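Local coordinates for protein ribose-5-phosphate isomerase RpiB (Thermotoga maritima, PDB 1O1X) that probably interconverts ribose 5-phosphate and ribulose 5-phosphate as a sugar-phosphate isomerase of the LacAB/RpiB family, at residues 104-115 with 134-145. Sequence-based numbering, arbitrary orientation.
Sequences ARLARSHNNANI and TFLSTPFDGGRH
The ring of F135 reaches in among A104, A107 and A113: the methyls of A104 and A107 lie at its edge, and A113 CB packs against F135 CE1 at 3.8 Å, small side chains suiting the places where the ring comes close to the helix and the loop after it. Chi1 of -164° sets CG of F135 opposite the backbone N and brings the ring in against R108, whose CD sits over the middle of one face, 3.7 Å from the centroid. Beyond this centre, T134 CG2 and T138 CG2 rest on the 104-109 helix near R105, while T138 OG1 turns back to T134 O, satisfied within its own chain turn. R108 suits its buried place because a long chain, bent at chi2 and chi3, carries its methylenes across the phenyl and brings the guanidinium to carbonyls: NE and NH2 make weak bonds to T138 O, and NH1 bonds A113 O (2.8 Å) and N112 OD1 (3.0 Å). A leucine in its place would probably leave T138 O and A113 O without these donors and N112 freer to turn. Within the Rossmann-like α/β fold of this family, the contact joins helices 101-109 and 125-137, which flank the parallel sheet, and the loop leading to helix 145-152. F140 of that loop packs against N112, whose CB sits over the ring centre while the amide lies nearly parallel to the ring (4°), with G142 N over the opposite face. H110, the predicted proton donor, forms an offset stack with H145, centroids 4.1 Å apart, and L106 CD2 lies against its other face. At the outer edge D141 N hydrogen-bonds S109 O at 3.0 Å, and one water accepts from S109 OG while donating to P139 O and D141 OD1.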
loop_
_atom_site.group_PDB
_atom_site.type_symbol
_atom_site.label_atom_id
_atom_site.label_comp_id
_atom_site.label_asym_id
_atom_site.label_seq_id
_atom_site.Cartn_x
_atom_site.Cartn_y
_atom_site.Cartn_z
ATOM N N ALA A 104 -0.408 -11.427 4.184
ATOM C CA ALA A 104 -0.644 -12.375 5.252
ATOM C C ALA A 104 -0.884 -13.756 4.673
ATOM O O ALA A 104 -0.427 -14.744 5.247
ATOM C CB ALA A 104 -1.842 -11.965 6.122
ATOM N N ARG A 105 -1.621 -13.837 3.566
ATOM C CA ARG A 105 -1.841 -15.114 2.906
ATOM C C ARG A 105 -0.482 -15.766 2.550
ATOM O O ARG A 105 -0.239 -16.908 2.870
ATOM C CB ARG A 105 -2.732 -14.953 1.665
ATOM C CG ARG A 105 -2.852 -16.206 0.787
ATOM C CD ARG A 105 -3.734 -15.997 -0.413
ATOM N NE ARG A 105 -3.207 -14.989 -1.355
ATOM C CZ ARG A 105 -2.245 -15.186 -2.287
ATOM N NH1 ARG A 105 -1.650 -16.367 -2.412
ATOM N NH2 ARG A 105 -1.882 -14.185 -3.106
ATOM N N LEU A 106 0.391 -15.027 1.882
ATOM C CA LEU A 106 1.674 -15.554 1.485
ATOM C C LEU A 106 2.602 -15.795 2.685
ATOM O O LEU A 106 3.333 -16.761 2.702
ATOM C CB LEU A 106 2.322 -14.657 0.409
ATOM C CG LEU A 106 1.656 -14.712 -0.983
ATOM C CD1 LEU A 106 2.216 -13.701 -1.904
ATOM C CD2 LEU A 106 1.774 -16.082 -1.581
ATOM N N ALA A 107 2.546 -14.946 3.701
ATOM C CA ALA A 107 3.323 -15.149 4.909
ATOM C C ALA A 107 3.045 -16.550 5.493
ATOM O O ALA A 107 3.965 -17.227 5.947
ATOM C CB ALA A 107 3.022 -14.066 5.949
ATOM N N ARG A 108 1.783 -16.970 5.452
ATOM C CA ARG A 108 1.374 -18.272 5.935
ATOM C C ARG A 108 1.671 -19.403 4.962
ATOM O O ARG A 108 2.289 -20.395 5.330
ATOM C CB ARG A 108 -0.117 -18.226 6.251
ATOM C CG ARG A 108 -0.453 -17.314 7.467
ATOM C CD ARG A 108 -0.016 -17.842 8.856
ATOM N NE ARG A 108 -0.476 -19.206 8.971
ATOM C CZ ARG A 108 0.241 -20.290 9.181
ATOM N NH1 ARG A 108 1.525 -20.248 9.465
ATOM N NH2 ARG A 108 -0.369 -21.453 9.082
ATOM N N SER A 109 1.249 -19.220 3.709
ATOM C CA SER A 109 1.365 -20.219 2.631
ATOM C C SER A 109 2.807 -20.575 2.335
ATOM O O SER A 109 3.131 -21.767 2.173
ATOM C CB SER A 109 0.755 -19.692 1.321
ATOM O OG SER A 109 -0.633 -19.652 1.474
ATOM N N HIS A 110 3.648 -19.531 2.239
ATOM C CA HIS A 110 5.046 -19.693 1.858
ATOM C C HIS A 110 6.045 -19.645 2.999
ATOM O O HIS A 110 7.040 -20.363 2.973
ATOM C CB HIS A 110 5.402 -18.650 0.787
ATOM C CG HIS A 110 4.639 -18.809 -0.484
ATOM N ND1 HIS A 110 4.926 -18.080 -1.618
ATOM C CD2 HIS A 110 3.640 -19.662 -0.828
ATOM C CE1 HIS A 110 4.121 -18.460 -2.595
ATOM N NE2 HIS A 110 3.327 -19.414 -2.139
ATOM N N ASN A 111 5.817 -18.796 3.997
ATOM C CA ASN A 111 6.805 -18.611 5.057
ATOM C C ASN A 111 6.432 -19.299 6.377
ATOM O O ASN A 111 7.186 -19.194 7.344
ATOM C CB ASN A 111 7.090 -17.120 5.299
ATOM C CG ASN A 111 7.423 -16.358 4.024
ATOM O OD1 ASN A 111 8.557 -16.418 3.496
ATOM N ND2 ASN A 111 6.463 -15.636 3.530
ATOM N N ASN A 112 5.263 -19.961 6.409
ATOM C CA ASN A 112 4.713 -20.584 7.630
ATOM C C ASN A 112 4.870 -19.626 8.810
ATOM O O ASN A 112 5.305 -19.997 9.895
ATOM C CB ASN A 112 5.422 -21.925 7.942
ATOM C CG ASN A 112 4.652 -22.777 8.924
ATOM O OD1 ASN A 112 3.466 -22.509 9.161
ATOM N ND2 ASN A 112 5.298 -23.820 9.492
ATOM N N ALA A 113 4.488 -18.373 8.605
ATOM C CA ALA A 113 4.717 -17.347 9.593
ATOM C C ALA A 113 3.956 -17.660 10.868
ATOM O O ALA A 113 2.799 -18.114 10.839
ATOM C CB ALA A 113 4.335 -16.026 9.043
ATOM N N ASN A 114 4.597 -17.400 12.006
ATOM C CA ASN A 114 3.948 -17.638 13.293
ATOM C C ASN A 114 3.694 -16.360 14.088
ATOM O O ASN A 114 3.013 -16.383 15.086
ATOM C CB ASN A 114 4.670 -18.734 14.090
ATOM C CG ASN A 114 6.161 -18.487 14.272
ATOM O OD1 ASN A 114 6.641 -17.373 14.128
ATOM N ND2 ASN A 114 6.879 -19.535 14.674
ATOM N N ILE A 115 4.187 -15.241 13.580
ATOM C CA ILE A 115 3.866 -13.923 14.112
ATOM C C ILE A 115 3.498 -12.982 12.991
ATOM O O ILE A 115 4.208 -12.870 11.996
ATOM C CB ILE A 115 5.026 -13.298 14.970
ATOM C CG1 ILE A 115 5.338 -14.160 16.198
ATOM C CG2 ILE A 115 4.664 -11.893 15.399
ATOM C CD1 ILE A 115 6.355 -13.557 17.137
ATOM N N THR A 134 -7.141 -13.378 7.488
ATOM C CA THR A 134 -6.368 -14.115 6.478
ATOM C C THR A 134 -5.197 -14.901 7.100
ATOM O O THR A 134 -4.976 -16.085 6.802
ATOM C CB THR A 134 -5.840 -13.120 5.450
ATOM O OG1 THR A 134 -6.956 -12.474 4.835
ATOM C CG2 THR A 134 -5.095 -13.822 4.329
ATOM N N PHE A 135 -4.463 -14.225 7.994
ATOM C CA PHE A 135 -3.344 -14.825 8.689
ATOM C C PHE A 135 -3.770 -16.072 9.475
ATOM O O PHE A 135 -3.102 -17.091 9.428
ATOM C CB PHE A 135 -2.695 -13.805 9.640
ATOM C CG PHE A 135 -1.322 -14.195 10.103
ATOM C CD1 PHE A 135 -0.204 -13.936 9.302
ATOM C CD2 PHE A 135 -1.126 -14.787 11.343
ATOM C CE1 PHE A 135 1.079 -14.245 9.753
ATOM C CE2 PHE A 135 0.172 -15.122 11.770
ATOM C CZ PHE A 135 1.248 -14.852 10.983
ATOM N N LEU A 136 -4.889 -15.979 10.187
ATOM C CA LEU A 136 -5.324 -17.052 11.049
ATOM C C LEU A 136 -6.028 -18.161 10.298
ATOM O O LEU A 136 -6.244 -19.243 10.843
ATOM C CB LEU A 136 -6.246 -16.501 12.144
ATOM C CG LEU A 136 -5.602 -15.547 13.135
ATOM C CD1 LEU A 136 -6.596 -15.193 14.276
ATOM C CD2 LEU A 136 -4.366 -16.111 13.686
ATOM N N SER A 137 -6.410 -17.941 9.056
ATOM C CA SER A 137 -7.175 -18.950 8.378
ATOM C C SER A 137 -6.442 -19.574 7.207
ATOM O O SER A 137 -7.004 -20.397 6.506
ATOM C CB SER A 137 -8.550 -18.369 7.993
ATOM O OG SER A 137 -8.349 -17.376 7.039
ATOM N N THR A 138 -5.173 -19.235 6.984
ATOM C CA THR A 138 -4.414 -19.767 5.851
ATOM C C THR A 138 -3.423 -20.843 6.310
ATOM O O THR A 138 -2.575 -20.591 7.183
ATOM C CB THR A 138 -3.625 -18.636 5.178
ATOM O OG1 THR A 138 -4.529 -17.632 4.702
ATOM C CG2 THR A 138 -2.850 -19.126 3.919
ATOM N N PRO A 139 -3.490 -22.018 5.700
ATOM C CA PRO A 139 -2.524 -23.071 6.001
ATOM C C PRO A 139 -1.169 -22.863 5.300
ATOM O O PRO A 139 -1.059 -22.153 4.285
ATOM C CB PRO A 139 -3.224 -24.324 5.499
ATOM C CG PRO A 139 -4.109 -23.865 4.355
ATOM C CD PRO A 139 -4.462 -22.432 4.666
ATOM N N PHE A 140 -0.139 -23.472 5.865
ATOM C CA PHE A 140 1.157 -23.580 5.220
ATOM C C PHE A 140 1.114 -24.596 4.084
ATOM O O PHE A 140 0.530 -25.685 4.228
ATOM C CB PHE A 140 2.216 -23.915 6.283
ATOM C CG PHE A 140 3.626 -24.095 5.744
ATOM C CD1 PHE A 140 4.191 -23.167 4.875
ATOM C CD2 PHE A 140 4.397 -25.178 6.179
ATOM C CE1 PHE A 140 5.494 -23.326 4.432
ATOM C CE2 PHE A 140 5.673 -25.346 5.759
ATOM C CZ PHE A 140 6.233 -24.431 4.873
ATOM N N ASP A 141 1.683 -24.228 2.928
ATOM C CA ASP A 141 1.696 -25.101 1.765
ATOM C C ASP A 141 2.746 -26.208 1.856
ATOM O O ASP A 141 2.634 -27.195 1.165
ATOM C CB ASP A 141 1.978 -24.336 0.476
ATOM C CG ASP A 141 0.824 -23.473 0.018
ATOM O OD1 ASP A 141 -0.320 -23.651 0.517
ATOM O OD2 ASP A 141 1.005 -22.621 -0.893
ATOM N N GLY A 142 3.775 -26.043 2.666
ATOM C CA GLY A 142 4.853 -27.029 2.679
ATOM C C GLY A 142 5.637 -26.989 1.378
ATOM O O GLY A 142 6.124 -25.952 0.960
ATOM N N GLY A 143 5.770 -28.132 0.717
ATOM C CA GLY A 143 6.451 -28.174 -0.549
ATOM C C GLY A 143 7.873 -27.668 -0.488
ATOM O O GLY A 143 8.616 -27.932 0.466
ATOM N N ARG A 144 8.259 -26.920 -1.521
ATOM C CA ARG A 144 9.585 -26.375 -1.651
ATOM C C ARG A 144 9.872 -25.227 -0.719
ATOM O O ARG A 144 11.019 -24.799 -0.603
ATOM C CB ARG A 144 9.859 -26.000 -3.112
ATOM C CG ARG A 144 9.804 -27.218 -4.029
ATOM C CD ARG A 144 10.875 -28.290 -3.655
ATOM N NE ARG A 144 11.172 -29.229 -4.740
ATOM C CZ ARG A 144 12.203 -30.042 -4.740
ATOM N NH1 ARG A 144 13.037 -30.061 -3.700
ATOM N NH2 ARG A 144 12.390 -30.827 -5.749
ATOM N N HIS A 145 8.845 -24.744 -0.027
ATOM C CA HIS A 145 9.020 -23.646 0.943
ATOM C C HIS A 145 9.701 -24.165 2.185
ATOM O O HIS A 145 10.365 -23.395 2.849
ATOM C CB HIS A 145 7.682 -23.010 1.311
ATOM C CG HIS A 145 6.897 -22.579 0.123
ATOM N ND1 HIS A 145 7.290 -21.530 -0.683
ATOM C CD2 HIS A 145 5.780 -23.101 -0.441
ATOM C CE1 HIS A 145 6.432 -21.424 -1.686
ATOM N NE2 HIS A 145 5.500 -22.353 -1.557
HETATM O O HOH W 1 -2.001 -21.949 1.744
#